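CytC3 (PDB 3GJA) is a nonheme iron halogenase that probably chlorinates an amino acid tethered to a carrier protein. Local coordinates at residues A[263-267]-A[294-300]; A[289-293]-A[312-316]; A[283-289]-A[300-304]. All blocks are in the same frame, centred on the assembly; numbering follows the deposited sequence.

Interaction 1 (A[263-267]-A[294-300]); sequences TQVQV and VDEYGHN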
# COMPACT_ATOMS: atom_id res chain seq x y z
N THR A 263 7.72 6.68 11.22
CA THR A 263 8.94 7.46 10.97
C THR A 263 10.28 6.83 11.40
O THR A 263 11.32 7.06 10.78
CB THR A 263 8.85 8.86 11.64
OG1 THR A 263 8.45 8.71 13.01
CG2 THR A 263 7.85 9.74 10.91
N GLN A 264 10.24 6.05 12.46
CA GLN A 264 11.44 5.39 12.98
C GLN A 264 11.98 4.37 12.00
O GLN A 264 13.13 3.92 12.12
CB GLN A 264 11.09 4.71 14.29
CG GLN A 264 9.59 4.76 14.57
CD GLN A 264 9.03 3.41 14.90
OE1 GLN A 264 7.84 3.26 15.15
NE2 GLN A 264 9.90 2.40 14.90
N VAL A 265 11.16 3.99 11.02
CA VAL A 265 11.58 3.00 10.04
C VAL A 265 12.39 3.60 8.90
O VAL A 265 12.11 4.71 8.43
CB VAL A 265 10.35 2.27 9.46
CG1 VAL A 265 10.79 1.30 8.35
CG2 VAL A 265 9.64 1.52 10.56
N GLN A 266 13.39 2.86 8.45
CA GLN A 266 14.22 3.32 7.35
C GLN A 266 13.71 2.75 6.02
O GLN A 266 13.51 1.54 5.87
CB GLN A 266 15.67 2.91 7.56
CG GLN A 266 16.28 3.49 8.81
CD GLN A 266 17.78 3.33 8.83
OE1 GLN A 266 18.49 3.99 8.07
NE2 GLN A 266 18.28 2.44 9.68
N VAL A 267 13.52 3.65 5.06
CA VAL A 267 13.03 3.28 3.75
C VAL A 267 14.20 3.28 2.78
O VAL A 267 14.97 4.24 2.73
CB VAL A 267 11.95 4.27 3.28
CG1 VAL A 267 11.52 3.96 1.85
CG2 VAL A 267 10.77 4.19 4.23
N VAL A 294 4.84 14.13 13.04
CA VAL A 294 6.08 14.81 12.66
C VAL A 294 7.17 13.78 12.48
O VAL A 294 7.03 12.64 12.91
CB VAL A 294 6.56 15.77 13.77
CG1 VAL A 294 5.59 16.93 13.95
CG2 VAL A 294 6.73 14.99 15.08
N ASP A 295 8.27 14.20 11.86
CA ASP A 295 9.39 13.31 11.62
C ASP A 295 10.60 13.74 12.44
O ASP A 295 11.31 14.68 12.07
CB ASP A 295 9.75 13.28 10.13
CG ASP A 295 10.97 12.43 9.84
OD1 ASP A 295 11.31 11.57 10.68
OD2 ASP A 295 11.59 12.62 8.77
N GLU A 296 10.82 13.05 13.55
CA GLU A 296 11.93 13.33 14.46
C GLU A 296 13.20 12.61 14.03
O GLU A 296 14.16 12.59 14.78
CB GLU A 296 11.59 12.86 15.87
CG GLU A 296 10.36 13.49 16.48
CD GLU A 296 9.75 12.63 17.57
OE1 GLU A 296 9.14 11.59 17.22
OE2 GLU A 296 9.90 12.98 18.76
N TYR A 297 13.20 12.04 12.83
CA TYR A 297 14.37 11.30 12.36
C TYR A 297 15.15 11.86 11.19
O TYR A 297 16.37 11.99 11.26
CB TYR A 297 13.99 9.85 12.05
CG TYR A 297 13.51 9.11 13.27
CD1 TYR A 297 12.21 9.27 13.75
CD2 TYR A 297 14.37 8.28 13.98
CE1 TYR A 297 11.79 8.64 14.91
CE2 TYR A 297 13.96 7.64 15.14
CZ TYR A 297 12.68 7.82 15.60
OH TYR A 297 12.27 7.17 16.74
N GLY A 298 14.47 12.18 10.10
CA GLY A 298 15.19 12.71 8.95
C GLY A 298 16.14 11.73 8.27
O GLY A 298 16.97 12.15 7.46
N HIS A 299 16.03 10.44 8.57
CA HIS A 299 16.91 9.45 7.93
C HIS A 299 16.36 8.88 6.62
O HIS A 299 16.98 8.00 6.02
CB HIS A 299 17.22 8.31 8.91
CG HIS A 299 16.02 7.59 9.42
ND1 HIS A 299 16.06 6.76 10.51
CD2 HIS A 299 14.73 7.58 8.99
CE1 HIS A 299 14.86 6.26 10.73
NE2 HIS A 299 14.03 6.74 9.82
N ASN A 300 15.21 9.37 6.19
CA ASN A 300 14.59 8.91 4.95
C ASN A 300 14.46 10.03 3.93
O ASN A 300 14.42 11.20 4.31
CB ASN A 300 13.18 8.37 5.21
CG ASN A 300 13.18 7.07 5.96
OD1 ASN A 300 13.93 6.15 5.63
ND2 ASN A 300 12.33 6.97 6.97
O HOH W 1 8.97 11.14 14.42
O HOH W 2 11.34 9.10 9.13
O HOH W 3 16.78 5.26 4.81
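Two side chains, H299 and N300, read the backbone of 263-267, a loop running into strand 266-267, and hold it against the irregular segment 294-300. T263 is buried, and its CB points toward the partner: CG2 lies 3.6 Å from V294 O, while OG1 gives its hydrogen bond to water 1 (2.9 Å), which also joins V294 O, E296 N and E296 OE1. T263 O accepts from H299 NE2 at 2.9 Å and from water 2 at 2.6 Å; that water links on to D295 OD1 and N300 ND2. D295 OD1 in turn takes Y297 N at 2.9 Å, an Asx turn that folds the backbone just where the Y297 ring comes over Q264. Q264 CA stands 3.8 Å from the Y297 ring centroid, a CH-pi contact. V265 turns its side chain away but offers its carbonyl: N300 ND2 donates to V265 O at 2.7 Å, almost linearly, and H299 NE2 adds a weak bond of 3.1 Å to the same oxygen. Q266 lays CG over the H299 ring face, 3.8 Å from the centroid. At V267 the amide N donates to N300 OD1 (2.6 Å), so the N300 carboxamide pairs with V265 O and V267 N much as a backbone peptide would, and water 3 bridges V267 O and H299 O. In the cupin-clan beta barrel, Q266 hydrogen-bonds through its backbone to I133 in strand 132-133, V265 and V267 rest on I132 of that strand, and T263 and N300 pack on L99 of strand 98-108.

Interaction 2 (A[289-293]-A[312-316]); sequences VLTSG and FVPRQ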
# COMPACT_ATOMS: atom_id res chain seq x y z
N VAL A 289 6.32 10.00 2.17
CA VAL A 289 5.40 11.07 2.53
C VAL A 289 4.96 10.98 3.98
O VAL A 289 4.46 9.95 4.42
CB VAL A 289 4.14 11.04 1.63
CG1 VAL A 289 3.12 12.07 2.11
CG2 VAL A 289 4.53 11.32 0.18
N LEU A 290 5.16 12.07 4.71
CA LEU A 290 4.76 12.15 6.11
C LEU A 290 3.28 12.54 6.04
O LEU A 290 2.95 13.67 5.69
CB LEU A 290 5.56 13.24 6.83
CG LEU A 290 5.75 13.22 8.35
CD1 LEU A 290 5.40 14.59 8.91
CD2 LEU A 290 4.92 12.14 9.01
N THR A 291 2.40 11.60 6.38
CA THR A 291 0.97 11.85 6.29
C THR A 291 0.32 12.35 7.58
O THR A 291 -0.83 12.78 7.57
CB THR A 291 0.23 10.57 5.87
OG1 THR A 291 0.27 9.61 6.94
CG2 THR A 291 0.89 9.97 4.64
N SER A 292 1.06 12.30 8.67
CA SER A 292 0.54 12.75 9.96
C SER A 292 1.68 12.86 10.96
O SER A 292 2.76 12.32 10.75
CB SER A 292 -0.50 11.77 10.46
OG SER A 292 0.02 10.46 10.47
N GLY A 293 1.42 13.55 12.07
CA GLY A 293 2.46 13.72 13.08
C GLY A 293 3.65 14.51 12.59
O GLY A 293 3.51 15.45 11.80
N PHE A 312 1.80 18.15 0.74
CA PHE A 312 1.44 17.14 1.73
C PHE A 312 1.57 17.75 3.12
O PHE A 312 2.68 17.90 3.64
CB PHE A 312 2.37 15.93 1.64
CG PHE A 312 2.25 15.16 0.35
CD1 PHE A 312 1.09 14.44 0.06
CD2 PHE A 312 3.29 15.15 -0.57
CE1 PHE A 312 0.98 13.72 -1.13
CE2 PHE A 312 3.19 14.44 -1.76
CZ PHE A 312 2.03 13.72 -2.04
N VAL A 313 0.44 18.11 3.72
CA VAL A 313 0.46 18.71 5.04
C VAL A 313 0.05 17.66 6.07
O VAL A 313 -1.10 17.23 6.11
CB VAL A 313 -0.49 19.93 5.11
CG1 VAL A 313 -0.31 20.67 6.43
CG2 VAL A 313 -0.18 20.87 3.95
N PRO A 314 1.00 17.25 6.93
CA PRO A 314 0.73 16.24 7.96
C PRO A 314 -0.52 16.52 8.77
O PRO A 314 -0.72 17.62 9.28
CB PRO A 314 1.99 16.27 8.81
CG PRO A 314 3.05 16.62 7.82
CD PRO A 314 2.39 17.71 7.01
N ARG A 315 -1.37 15.51 8.89
CA ARG A 315 -2.61 15.61 9.65
C ARG A 315 -2.33 15.45 11.15
O ARG A 315 -1.44 14.70 11.55
CB ARG A 315 -3.57 14.53 9.17
CG ARG A 315 -4.84 14.35 10.00
CD ARG A 315 -5.72 13.29 9.34
NE ARG A 315 -6.85 12.90 10.17
CZ ARG A 315 -7.98 13.58 10.29
NH1 ARG A 315 -8.15 14.72 9.63
NH2 ARG A 315 -8.94 13.13 11.09
N GLN A 316 -3.09 16.16 11.97
CA GLN A 316 -2.94 16.07 13.42
C GLN A 316 -4.32 15.89 14.04
O GLN A 316 -5.28 16.54 13.62
CB GLN A 316 -2.31 17.36 13.98
CG GLN A 316 -1.04 17.85 13.29
CD GLN A 316 0.09 16.84 13.35
OE1 GLN A 316 0.15 16.01 14.25
NE2 GLN A 316 1.01 16.92 12.39
O HOH W 4 4.16 15.94 4.80
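A single parallel beta bridge, S292 with R315, ties the segment near the C-terminus to the chain running out of 289-290, the outermost strand on its side of the main sheet. P314, V289 and F312 have the largest buried areas. P314 fills the middle. Its CG touches L290 CD1 at 3.3 Å, its CB lies 3.5 Å from G293 O, and its CA approaches S292 CA to 4.0 Å, a close passage of the two backbones. V289 and F312 make the apolar end: V289 CG1 sits over the F312 ring face, 3.9 Å from the centroid, as a CH-pi contact, and both side chains also pack on helix 75-82, at I81 for V289 and at A78 and M82 for F312. Beside them water 4 spans the gap, donating to L290 O and to F312 O at 2.7 Å each. The bridge itself follows P314: R315 N donates to T291 O and G293 N to R315 O, both at 3.1 Å. The R315 side chain leads off to a salt bridge with D88, and S292 OG bonds to R96 O. Past the bridge, Q316 NE2 closes the pairing by donating to G293 O at 3.0 Å.

Interaction 3 (A[283-289]-A[300-304]); sequences LEKYGAV and NRIAR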
# COMPACT_ATOMS: atom_id res chain seq x y z
N LEU A 283 15.63 6.27 -7.33
CA LEU A 283 15.46 7.10 -6.14
C LEU A 283 15.69 8.60 -6.29
O LEU A 283 15.38 9.35 -5.37
CB LEU A 283 16.35 6.57 -5.01
CG LEU A 283 15.87 5.36 -4.19
CD1 LEU A 283 14.54 4.84 -4.70
CD2 LEU A 283 16.92 4.27 -4.26
N GLU A 284 16.22 9.03 -7.42
CA GLU A 284 16.48 10.45 -7.63
C GLU A 284 15.36 11.35 -7.13
O GLU A 284 15.58 12.21 -6.28
CB GLU A 284 16.73 10.73 -9.11
CG GLU A 284 17.23 12.14 -9.38
CD GLU A 284 17.39 12.41 -10.86
OE1 GLU A 284 18.08 11.62 -11.54
OE2 GLU A 284 16.83 13.42 -11.35
N LYS A 285 14.15 11.15 -7.64
CA LYS A 285 13.02 11.97 -7.22
C LYS A 285 12.09 11.28 -6.23
O LYS A 285 10.96 11.72 -6.03
CB LYS A 285 12.23 12.44 -8.44
CG LYS A 285 13.06 13.21 -9.44
CD LYS A 285 12.26 13.59 -10.67
CE LYS A 285 13.14 14.22 -11.73
NZ LYS A 285 12.38 14.49 -12.98
N TYR A 286 12.55 10.19 -5.62
CA TYR A 286 11.71 9.49 -4.66
C TYR A 286 11.70 10.19 -3.32
O TYR A 286 12.66 10.86 -2.95
CB TYR A 286 12.18 8.05 -4.43
CG TYR A 286 11.47 7.41 -3.25
CD1 TYR A 286 10.18 6.88 -3.39
CD2 TYR A 286 12.03 7.43 -1.97
CE1 TYR A 286 9.47 6.40 -2.29
CE2 TYR A 286 11.33 6.95 -0.86
CZ TYR A 286 10.04 6.43 -1.03
OH TYR A 286 9.33 5.97 0.07
N GLY A 287 10.60 10.01 -2.60
CA GLY A 287 10.48 10.58 -1.28
C GLY A 287 9.36 9.88 -0.54
O GLY A 287 8.36 9.51 -1.15
N ALA A 288 9.54 9.67 0.75
CA ALA A 288 8.49 9.07 1.56
C ALA A 288 7.61 10.25 1.96
O ALA A 288 8.08 11.39 2.06
CB ALA A 288 9.09 8.41 2.80
N VAL A 289 6.32 10.00 2.17
CA VAL A 289 5.40 11.07 2.53
C VAL A 289 4.96 10.98 3.98
O VAL A 289 4.46 9.95 4.42
CB VAL A 289 4.14 11.04 1.63
CG1 VAL A 289 3.12 12.07 2.11
CG2 VAL A 289 4.53 11.32 0.18
N ASN A 300 15.21 9.37 6.19
CA ASN A 300 14.59 8.91 4.95
C ASN A 300 14.46 10.03 3.93
O ASN A 300 14.42 11.20 4.31
CB ASN A 300 13.18 8.37 5.21
CG ASN A 300 13.18 7.07 5.96
OD1 ASN A 300 13.93 6.15 5.63
ND2 ASN A 300 12.33 6.97 6.97
N ARG A 301 14.42 9.68 2.65
CA ARG A 301 14.20 10.69 1.63
C ARG A 301 12.75 11.08 1.91
O ARG A 301 11.92 10.22 2.20
CB ARG A 301 14.31 10.11 0.22
CG ARG A 301 15.73 9.77 -0.24
CD ARG A 301 15.73 9.50 -1.73
NE ARG A 301 17.04 9.14 -2.27
CZ ARG A 301 17.77 8.11 -1.86
NH1 ARG A 301 17.32 7.32 -0.89
NH2 ARG A 301 18.94 7.86 -2.43
N ILE A 302 12.45 12.38 1.86
CA ILE A 302 11.11 12.86 2.16
C ILE A 302 10.58 13.76 1.05
O ILE A 302 11.33 14.55 0.48
CB ILE A 302 11.10 13.66 3.49
CG1 ILE A 302 11.46 12.74 4.66
CG2 ILE A 302 9.73 14.32 3.73
CD1 ILE A 302 10.43 11.67 4.97
N ALA A 303 9.29 13.63 0.76
CA ALA A 303 8.64 14.44 -0.26
C ALA A 303 7.53 15.22 0.43
O ALA A 303 6.51 14.66 0.84
CB ALA A 303 8.06 13.55 -1.35
N ARG A 304 7.74 16.53 0.56
CA ARG A 304 6.75 17.39 1.20
C ARG A 304 5.78 17.88 0.13
O ARG A 304 4.65 18.24 0.43
CB ARG A 304 7.46 18.58 1.87
CG ARG A 304 6.55 19.70 2.37
CD ARG A 304 5.91 19.41 3.72
NE ARG A 304 4.95 20.46 4.07
CZ ARG A 304 4.41 20.62 5.28
NH1 ARG A 304 4.72 19.81 6.28
NH2 ARG A 304 3.55 21.61 5.48
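Backbone hydrogen bonds set the frame of this buried contact at the edge of the cupin-clan barrel. A288 N donates to R301 O at 2.8 Å and A288 O accepts from A303 N at 2.9 Å, both close to linear, which makes A288 and I302 partners in a single parallel bridge just ahead of strand 289-290. Within 283-289, Y286 N bonds to L283 O at 3.0 Å, a turn that brings the chain round before it runs alongside 300-304.

The apolar contacts are few and mostly involve small groups. G287 CA lies 3.8 Å from A303 CB, and a CB at G287 would collide with that methyl, so the missing side chain is what lets the two backbones draw together, with G287 CA and I302 CA 4.2 Å apart. A288 CB meets I302 CD1 at 4.1 Å, and V289 CG2 meets A303 CB at 4.4 Å.

R301 supplies the long reach. Its extended side chain passes the Y286 carbonyl, with CD 3.6 Å from Y286 O, and lays one face of the guanidinium on L283, whose CB is 3.8 Å from R301 CZ. Y286 CD2 flanks the root of the arginine, 4.1 Å from R301 CB, while the tyrosine hydroxyl bonds to W101 O in strand 98-108.

Across these two segments, then, R301 works through its aliphatic stem and its flat face, leaving its NH2 to hydrogen-bond T271 O, and the hydrogen bonds that join the segments are all main chain to main chain.

All three contacts involve the C-terminal part of the chain, and their segments alternate along it, so each crosses the others. Interactions 2 and 3 share V289 and are each built round one parallel bridge, at successive points of the same run through strand 289-290; R304 and F312 connect them through a probable backbone hydrogen bond. Interaction 1 shares N300 with interaction 3, and V267 CG1 packs against Y286 OH, 3.5 Å away. Interaction 3 is the buried one; 1 and 2 are partly buried. The chemistry differs too: side-chain amide, imidazole and waters by strand 132-133 in 1, a proline and phenylalanine beside helix 75-82 in 2, small residues and an arginine in 3.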